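Local coordinates for SusD superfamily protein (Bacteroides vulgatus ATCC 8482, PDB 3JQ0) that probably binds nutrients, most likely glycans, at the bacterial outer membrane, at residues Q84-T89 with G105-M110; A14-L19 with N101-E106. All coordinates share one frame; numbering follows the deposited sequence. Where two conformers were deposited one is given.

In the fold
Three helices near the N-terminus carry both contacts, in the chain order 9-25, 75-91 and 97-122. Interaction 1 joins the last two, neighbours in sequence; interaction 2 brings 14-19 onto 101-106 across some 80 intervening residues. Helix 97-122 serves both, and Gly105 and Glu106 belong to both segments taken from it. The contact centres lie about 6 Å apart, each a little over 20 Å from the centre of the chain. Met85 bridges them, packing on Phe15, Leu19 and Tyr103. Together the contacts knit the three helices into one buried corner of the helical, TPR-like part of the fold, consistent with a SusD-family scaffold.

Interaction 1. Residues Q84-T89 with G105-M110; sequences QMIAKT and GEAYGM
Ile86 does most of the work against Ala107 and Tyr108, a branched side chain set against a methyl and a ring. Its CG1 lies 3.6 Å from the methyl CB of Ala107, where the backbones come nearest, with the CA atoms of Ile86 and Ala107 6.3 Å apart. The other branch, CG2, sits anti to the backbone N and reaches the phenol end of Tyr108, 3.5 Å from OH. Ile86 CD1, the end of the CG1 branch, lies off-centre over one face of the Tyr108 ring, nearest its CD1-CE1 side, in a CH-pi contact 4.3 Å from the centroid; the two side chains cross at about a right angle. The helices 75-91 and 97-122 that carry these residues are consecutive in the chain and form an antiparallel helical hairpin of the TPR-like region; the axes of the short segments run 152° apart and approach to 9.4 Å. Packing is looser at Met85, a selenomethionine, whose CG stays 4.3 Å from Ala107 CB. Its SE packs against Phe15 and its CB against Leu19 of helix 9-25, while CE rests on Tyr103 of helix 97-122. Toward the more open side, Tyr108 remains partly exposed, although Asp159, Ala162 and Ser163 of helix 149-167 also touch it.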
ATOM      1  N   GLN A  84     -22.302  -9.839  -9.408  1.00 11.82           N
ATOM      2  CA  GLN A  84     -22.721 -10.546 -10.611  1.00 12.67           C
ATOM      3  C   GLN A  84     -21.865 -11.786 -10.902  1.00 12.51           C
ATOM      4  O   GLN A  84     -22.408 -12.868 -11.145  1.00 13.26           O
ATOM      5  CB  GLN A  84     -22.693  -9.580 -11.786  1.00 13.57           C
ATOM      6  CG  GLN A  84     -23.137 -10.180 -13.102  1.00 15.34           C
ATOM      7  CD  GLN A  84     -23.184  -9.193 -14.240  1.00 19.25           C
ATOM      8  OE1 GLN A  84     -22.884  -8.003 -14.071  1.00 23.00           O
ATOM      9  NE2 GLN A  84     -23.533  -9.689 -15.418  1.00 25.04           N
HETATM   10  N   MSE A  85     -20.534 -11.641 -10.849  1.00 12.32           N
HETATM   11  CA  MSE A  85     -19.680 -12.797 -11.049  1.00 11.96           C
HETATM   12  C   MSE A  85     -19.993 -13.901 -10.050  1.00 12.22           C
HETATM   13  O   MSE A  85     -20.030 -15.080 -10.404  1.00 13.43           O
HETATM   14  CB  MSE A  85     -18.197 -12.397 -10.938  1.00 10.98           C
HETATM   15  CG  MSE A  85     -17.205 -13.490 -11.187  1.00 11.77           C
HETATM   16 SE   MSE A  85     -17.177 -13.989 -13.058  1.00 11.61          SE
HETATM   17  CE  MSE A  85     -15.779 -15.363 -12.945  1.00 12.03           C
ATOM     18  N   ILE A  86     -20.185 -13.553  -8.774  1.00 12.04           N
ATOM     19  CA  ILE A  86     -20.488 -14.561  -7.762  1.00 12.46           C
ATOM     20  C   ILE A  86     -21.763 -15.336  -8.139  1.00 13.78           C
ATOM     21  O   ILE A  86     -21.808 -16.581  -8.100  1.00 14.77           O
ATOM     22  CB  ILE A  86     -20.605 -13.965  -6.336  1.00 12.29           C
ATOM     23  CG1 ILE A  86     -19.234 -13.477  -5.862  1.00 12.34           C
ATOM     24  CG2 ILE A  86     -21.208 -14.993  -5.337  1.00 13.36           C
ATOM     25  CD1 ILE A  86     -19.275 -12.525  -4.668  1.00 13.40           C
ATOM     26  N   ALA A  87     -22.796 -14.595  -8.481  1.00 13.67           N
ATOM     27  CA  ALA A  87     -24.064 -15.259  -8.828  1.00 14.76           C
ATOM     28  C   ALA A  87     -23.936 -16.157 -10.060  1.00 14.97           C
ATOM     29  O   ALA A  87     -24.340 -17.337 -10.036  1.00 17.70           O
ATOM     30  CB  ALA A  87     -25.131 -14.240  -9.046  1.00 15.44           C
ATOM     31  N   LYS A  88     -23.361 -15.631 -11.134  1.00 15.01           N
ATOM     32  CA  LYS A  88     -23.229 -16.402 -12.370  1.00 14.75           C
ATOM     33  C   LYS A  88     -22.333 -17.625 -12.246  1.00 15.82           C
ATOM     34  O   LYS A  88     -22.622 -18.680 -12.801  1.00 17.79           O
ATOM     35  CB  LYS A  88     -22.777 -15.546 -13.547  1.00 16.40           C
ATOM     36  CG  LYS A  88     -23.656 -14.373 -13.836  1.00 17.94           C
ATOM     37  CD  LYS A  88     -25.098 -14.774 -14.178  1.00 23.12           C
ATOM     38  CE  LYS A  88     -25.958 -13.562 -14.565  1.00 25.95           C
ATOM     39  NZ  LYS A  88     -27.347 -14.003 -14.999  1.00 30.70           N
ATOM     40  N   THR A  89     -21.250 -17.477 -11.488  1.00 14.34           N
ATOM     41  CA  THR A  89     -20.312 -18.568 -11.288  1.00 14.96           C
ATOM     42  C   THR A  89     -20.917 -19.629 -10.364  1.00 15.80           C
ATOM     43  O   THR A  89     -20.679 -20.818 -10.563  1.00 17.24           O
ATOM     44  CB  THR A  89     -18.985 -18.037 -10.748  1.00 13.72           C
ATOM     45  OG1 THR A  89     -18.472 -17.056 -11.666  1.00 13.58           O
ATOM     46  CG2 THR A  89     -17.943 -19.121 -10.560  1.00 15.22           C
ATOM     47  N   GLY A 105     -13.282 -18.180  -5.258  1.00  9.75           N
ATOM     48  CA  GLY A 105     -12.265 -17.769  -4.289  1.00  8.95           C
ATOM     49  C   GLY A 105     -11.832 -16.344  -4.580  1.00  8.72           C
ATOM     50  O   GLY A 105     -11.739 -15.489  -3.669  1.00  8.66           O
ATOM     51  N   GLU A 106     -11.627 -16.041  -5.858  1.00  8.30           N
ATOM     52  CA  GLU A 106     -11.228 -14.703  -6.242  1.00  7.90           C
ATOM     53  C   GLU A 106     -12.301 -13.652  -6.006  1.00  8.59           C
ATOM     54  O   GLU A 106     -11.986 -12.541  -5.509  1.00  8.87           O
ATOM     55  CB  GLU A 106     -10.769 -14.674  -7.690  1.00  8.40           C
ATOM     56  CG  GLU A 106      -9.574 -15.545  -7.997  1.00  8.92           C
ATOM     57  CD  GLU A 106      -9.077 -15.350  -9.399  1.00  9.06           C
ATOM     58  OE1 GLU A 106      -9.881 -15.464 -10.317  1.00 10.31           O
ATOM     59  OE2 GLU A 106      -7.841 -15.119  -9.627  1.00  9.57           O
ATOM     60  N   ALA A 107     -13.548 -13.958  -6.368  1.00  8.65           N
ATOM     61  CA  ALA A 107     -14.608 -12.979  -6.292  1.00  8.70           C
ATOM     62  C   ALA A 107     -14.971 -12.642  -4.836  1.00  8.56           C
ATOM     63  O   ALA A 107     -15.078 -11.466  -4.461  1.00  8.68           O
ATOM     64  CB  ALA A 107     -15.825 -13.443  -7.087  1.00  9.69           C
ATOM     65  N   TYR A 108     -15.144 -13.679  -4.015  1.00  8.75           N
ATOM     66  CA  TYR A 108     -15.402 -13.432  -2.581  1.00  9.06           C
ATOM     67  C   TYR A 108     -14.213 -12.666  -1.960  1.00  8.40           C
ATOM     68  O   TYR A 108     -14.422 -11.783  -1.113  1.00  8.45           O
ATOM     69  CB  TYR A 108     -15.664 -14.746  -1.867  1.00  9.28           C
ATOM     70  CG  TYR A 108     -17.044 -15.327  -2.053  1.00  9.69           C
ATOM     71  CD1 TYR A 108     -18.155 -14.650  -1.625  1.00 10.33           C
ATOM     72  CD2 TYR A 108     -17.222 -16.564  -2.669  1.00 10.43           C
ATOM     73  CE1 TYR A 108     -19.437 -15.182  -1.760  1.00 11.84           C
ATOM     74  CE2 TYR A 108     -18.502 -17.116  -2.811  1.00 12.68           C
ATOM     75  CZ  TYR A 108     -19.585 -16.415  -2.363  1.00 13.64           C
ATOM     76  OH  TYR A 108     -20.853 -16.961  -2.493  1.00 15.66           O
ATOM     77  N   GLY A 109     -12.985 -13.021  -2.330  1.00  8.61           N
ATOM     78  CA  GLY A 109     -11.804 -12.358  -1.759  1.00  8.48           C
ATOM     79  C   GLY A 109     -11.763 -10.884  -2.147  1.00  7.54           C
ATOM     80  O   GLY A 109     -11.531 -10.019  -1.290  1.00  7.80           O
HETATM   81  N   MSE A 110     -11.986 -10.594  -3.443  1.00  7.85           N
HETATM   82  CA  MSE A 110     -11.988  -9.199  -3.893  0.67  8.03           C
HETATM   83  C   MSE A 110     -13.103  -8.398  -3.241  1.00  8.11           C
HETATM   84  O   MSE A 110     -12.907  -7.200  -2.921  1.00  7.83           O
HETATM   85  CB  MSE A 110     -12.069  -9.104  -5.403  0.67  9.05           C
HETATM   86  CG  MSE A 110     -10.818  -9.562  -6.162  0.67  7.97           C
HETATM   87 SE   MSE A 110     -10.915  -9.248  -8.069  0.67 11.47          SE
HETATM   88  CE  MSE A 110     -12.160 -10.680  -8.508  0.67 10.32           C
TER

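Interaction 2. Residues A14-L19 with N101-E106; sequences AFNTGL and NYYLGE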
ATOM      1  N   ALA A  14     -13.201 -13.661 -19.413  1.00 14.44           N
ATOM      2  CA  ALA A  14     -13.222 -12.250 -19.770  1.00 14.16           C
ATOM      3  C   ALA A  14     -13.792 -11.432 -18.613  1.00 13.23           C
ATOM      4  O   ALA A  14     -13.308 -10.347 -18.307  1.00 12.98           O
ATOM      5  CB  ALA A  14     -14.058 -12.038 -21.040  1.00 16.33           C
ATOM      6  N   PHE A  15     -14.863 -11.894 -17.997  1.00 12.00           N
ATOM      7  CA  PHE A  15     -15.480 -11.112 -16.912  1.00 12.21           C
ATOM      8  C   PHE A  15     -14.534 -11.016 -15.699  1.00 10.34           C
ATOM      9  O   PHE A  15     -14.380  -9.944 -15.120  1.00 11.38           O
ATOM     10  CB  PHE A  15     -16.841 -11.704 -16.510  1.00 13.04           C
ATOM     11  CG  PHE A  15     -17.730 -10.731 -15.803  1.00 13.07           C
ATOM     12  CD1 PHE A  15     -17.685 -10.553 -14.434  1.00 12.41           C
ATOM     13  CD2 PHE A  15     -18.589  -9.932 -16.535  1.00 15.05           C
ATOM     14  CE1 PHE A  15     -18.479  -9.673 -13.817  1.00 12.61           C
ATOM     15  CE2 PHE A  15     -19.424  -9.057 -15.920  1.00 15.08           C
ATOM     16  CZ  PHE A  15     -19.375  -8.929 -14.532  1.00 14.51           C
ATOM     17  N   ASN A  16     -13.892 -12.129 -15.378  1.00 10.66           N
ATOM     18  CA  ASN A  16     -12.920 -12.144 -14.294  1.00 10.32           C
ATOM     19  C   ASN A  16     -11.757 -11.188 -14.570  1.00 10.00           C
ATOM     20  O   ASN A  16     -11.268 -10.456 -13.695  1.00 10.13           O
ATOM     21  CB  ASN A  16     -12.393 -13.567 -14.063  1.00 10.26           C
ATOM     22  CG  ASN A  16     -11.537 -13.673 -12.833  1.00  9.51           C
ATOM     23  OD1 ASN A  16     -11.913 -13.177 -11.749  1.00 10.73           O
ATOM     24  ND2 ASN A  16     -10.397 -14.360 -12.961  1.00 11.10           N
ATOM     25  N   THR A  17     -11.297 -11.194 -15.827  1.00 10.37           N
ATOM     26  CA  THR A  17     -10.235 -10.313 -16.237  1.00 11.00           C
ATOM     27  C   THR A  17     -10.705  -8.851 -16.062  1.00 10.72           C
ATOM     28  O   THR A  17      -9.959  -7.988 -15.573  1.00 11.24           O
ATOM     29  CB  THR A  17      -9.800 -10.640 -17.687  1.00 12.00           C
ATOM     30  OG1 THR A  17      -9.320 -11.982 -17.682  1.00 14.25           O
ATOM     31  CG2 THR A  17      -8.717  -9.695 -18.177  1.00 14.37           C
ATOM     32  N   GLY A  18     -11.957  -8.584 -16.439  1.00 10.93           N
ATOM     33  CA  GLY A  18     -12.525  -7.275 -16.256  1.00 10.89           C
ATOM     34  C   GLY A  18     -12.613  -6.845 -14.791  1.00  9.60           C
ATOM     35  O   GLY A  18     -12.373  -5.649 -14.482  1.00 10.34           O
ATOM     36  N   LEU A  19     -12.955  -7.762 -13.891  1.00  9.41           N
ATOM     37  CA  LEU A  19     -12.992  -7.431 -12.448  1.00  8.93           C
ATOM     38  C   LEU A  19     -11.615  -6.975 -11.997  1.00  8.00           C
ATOM     39  O   LEU A  19     -11.459  -6.003 -11.247  1.00  8.86           O
ATOM     40  CB  LEU A  19     -13.421  -8.615 -11.612  1.00  9.42           C
ATOM     41  CG  LEU A  19     -14.854  -9.061 -11.828  1.00 10.84           C
ATOM     42  CD1 LEU A  19     -15.137 -10.283 -10.917  1.00 12.03           C
ATOM     43  CD2 LEU A  19     -15.851  -7.948 -11.590  1.00 12.54           C
ATOM     44  N   ASN A 101     -14.546 -23.038  -8.586  1.00 14.23           N
ATOM     45  CA  ASN A 101     -14.077 -22.722  -7.238  1.00 14.19           C
ATOM     46  C   ASN A 101     -13.040 -21.615  -7.243  1.00 12.81           C
ATOM     47  O   ASN A 101     -13.021 -20.783  -6.343  1.00 12.88           O
ATOM     48  CB  ASN A 101     -13.567 -23.992  -6.555  1.00 15.30           C
ATOM     49  CG  ASN A 101     -14.697 -24.923  -6.106  1.00 17.45           C
ATOM     50  OD1 ASN A 101     -15.846 -24.519  -5.992  1.00 22.92           O
ATOM     51  ND2 ASN A 101     -14.336 -26.171  -5.790  1.00 20.82           N
ATOM     52  N   TYR A 102     -12.127 -21.651  -8.201  1.00 12.66           N
ATOM     53  CA  TYR A 102     -11.075 -20.650  -8.237  1.00 12.01           C
ATOM     54  C   TYR A 102     -11.691 -19.258  -8.442  1.00 11.62           C
ATOM     55  O   TYR A 102     -11.318 -18.294  -7.780  1.00 10.98           O
ATOM     56  CB  TYR A 102     -10.008 -20.939  -9.312  1.00 13.10           C
ATOM     57  CG  TYR A 102      -8.665 -20.319  -8.954  1.00 12.19           C
ATOM     58  CD1 TYR A 102      -7.808 -20.948  -8.039  1.00 13.26           C
ATOM     59  CD2 TYR A 102      -8.296 -19.062  -9.427  1.00 12.38           C
ATOM     60  CE1 TYR A 102      -6.628 -20.406  -7.673  1.00 13.64           C
ATOM     61  CE2 TYR A 102      -7.079 -18.491  -9.049  1.00 11.83           C
ATOM     62  CZ  TYR A 102      -6.271 -19.167  -8.166  1.00 12.66           C
ATOM     63  OH  TYR A 102      -5.074 -18.595  -7.786  1.00 14.61           O
ATOM     64  N   TYR A 103     -12.629 -19.152  -9.383  1.00 11.56           N
ATOM     65  CA  TYR A 103     -13.287 -17.868  -9.611  1.00 10.92           C
ATOM     66  C   TYR A 103     -14.034 -17.397  -8.360  1.00 10.22           C
ATOM     67  O   TYR A 103     -13.992 -16.206  -8.045  1.00 10.57           O
ATOM     68  CB  TYR A 103     -14.268 -17.917 -10.760  1.00 11.35           C
ATOM     69  CG  TYR A 103     -13.713 -18.007 -12.162  1.00 12.07           C
ATOM     70  CD1 TYR A 103     -12.626 -17.271 -12.572  1.00 11.68           C
ATOM     71  CD2 TYR A 103     -14.323 -18.816 -13.099  1.00 13.38           C
ATOM     72  CE1 TYR A 103     -12.174 -17.328 -13.837  1.00 13.02           C
ATOM     73  CE2 TYR A 103     -13.848 -18.908 -14.355  1.00 13.36           C
ATOM     74  CZ  TYR A 103     -12.780 -18.166 -14.750  1.00 13.14           C
ATOM     75  OH  TYR A 103     -12.301 -18.184 -16.057  1.00 14.86           O
ATOM     76  N   LEU A 104     -14.709 -18.290  -7.644  1.00 10.60           N
ATOM     77  CA  LEU A 104     -15.418 -17.907  -6.440  1.00 10.72           C
ATOM     78  C   LEU A 104     -14.412 -17.473  -5.370  1.00 10.05           C
ATOM     79  O   LEU A 104     -14.667 -16.480  -4.670  1.00 10.19           O
ATOM     80  CB  LEU A 104     -16.319 -19.041  -5.956  1.00 11.47           C
ATOM     81  CG  LEU A 104     -17.540 -19.321  -6.825  1.00 13.97           C
ATOM     82  CD1 LEU A 104     -18.307 -20.584  -6.383  1.00 15.16           C
ATOM     83  CD2 LEU A 104     -18.458 -18.129  -6.863  1.00 14.14           C
ATOM     84  N   GLY A 105     -13.282 -18.180  -5.258  1.00  9.75           N
ATOM     85  CA  GLY A 105     -12.265 -17.769  -4.289  1.00  8.95           C
ATOM     86  C   GLY A 105     -11.832 -16.344  -4.580  1.00  8.72           C
ATOM     87  O   GLY A 105     -11.739 -15.489  -3.669  1.00  8.66           O
ATOM     88  N   GLU A 106     -11.627 -16.041  -5.858  1.00  8.30           N
ATOM     89  CA  GLU A 106     -11.228 -14.703  -6.242  1.00  7.90           C
ATOM     90  C   GLU A 106     -12.301 -13.652  -6.006  1.00  8.59           C
ATOM     91  O   GLU A 106     -11.986 -12.541  -5.509  1.00  8.87           O
ATOM     92  CB  GLU A 106     -10.769 -14.674  -7.690  1.00  8.40           C
ATOM     93  CG  GLU A 106      -9.574 -15.545  -7.997  1.00  8.92           C
ATOM     94  CD  GLU A 106      -9.077 -15.350  -9.399  1.00  9.06           C
ATOM     95  OE1 GLU A 106      -9.881 -15.464 -10.317  1.00 10.31           O
ATOM     96  OE2 GLU A 106      -7.841 -15.119  -9.627  1.00  9.57           O
TER
HETATM   97  O   HOH W   1     -14.000 -14.015 -10.064  1.00 12.33           O
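Asn16 and Tyr103 are the residues of two helical segments, 14-19 and 101-106, whose CA atoms come nearest, 7.4 Å apart. At that spacing the backbones stay clear of each other, and the gap is bridged by side chains and one water. Asn16 CG lies anti to the backbone N (chi1 -172°), which carries the amide across to helix 97-122. There Asn16 ND2 donates to Glu106 OE1 at 2.9 Å. The bond is bent, with an N-H...O angle of 138°, and meets the carboxylate on its syn side, 22° out of plane. The same ND2 also lies at the edge of the Tyr103 ring, 3.6 Å from CE1, while Asn16 CB packs 3.8 Å from that carbon; amide and ring are steeply inclined to each other. At the far end of the ring, the Tyr103 hydroxyl hydrogen-bonds to Thr13 OG1, tying it back to helix 9-25. Asn16 OD1 accepts a hydrogen bond from a water at 2.8 Å, and the water donates its second hydrogen to Tyr103 O at 3.0 Å, so the amide holds the Glu106 side chain directly and the Tyr103 backbone through a water. Leu175 touches both Asn16 and Glu106. This buried polar contact joins the N-terminal helix 9-25 to helix 97-122 in the TPR-like helical region. Carboxylate and water call for opposite roles, donor at ND2 and acceptor at OD1, and a flip would set OD1 against Glu106 OE1, already 3.4 Å away as a second, unbonded acceptor; the amide is therefore probably fixed in orientation, and its N-H would help to stabilise negative charge on Glu106.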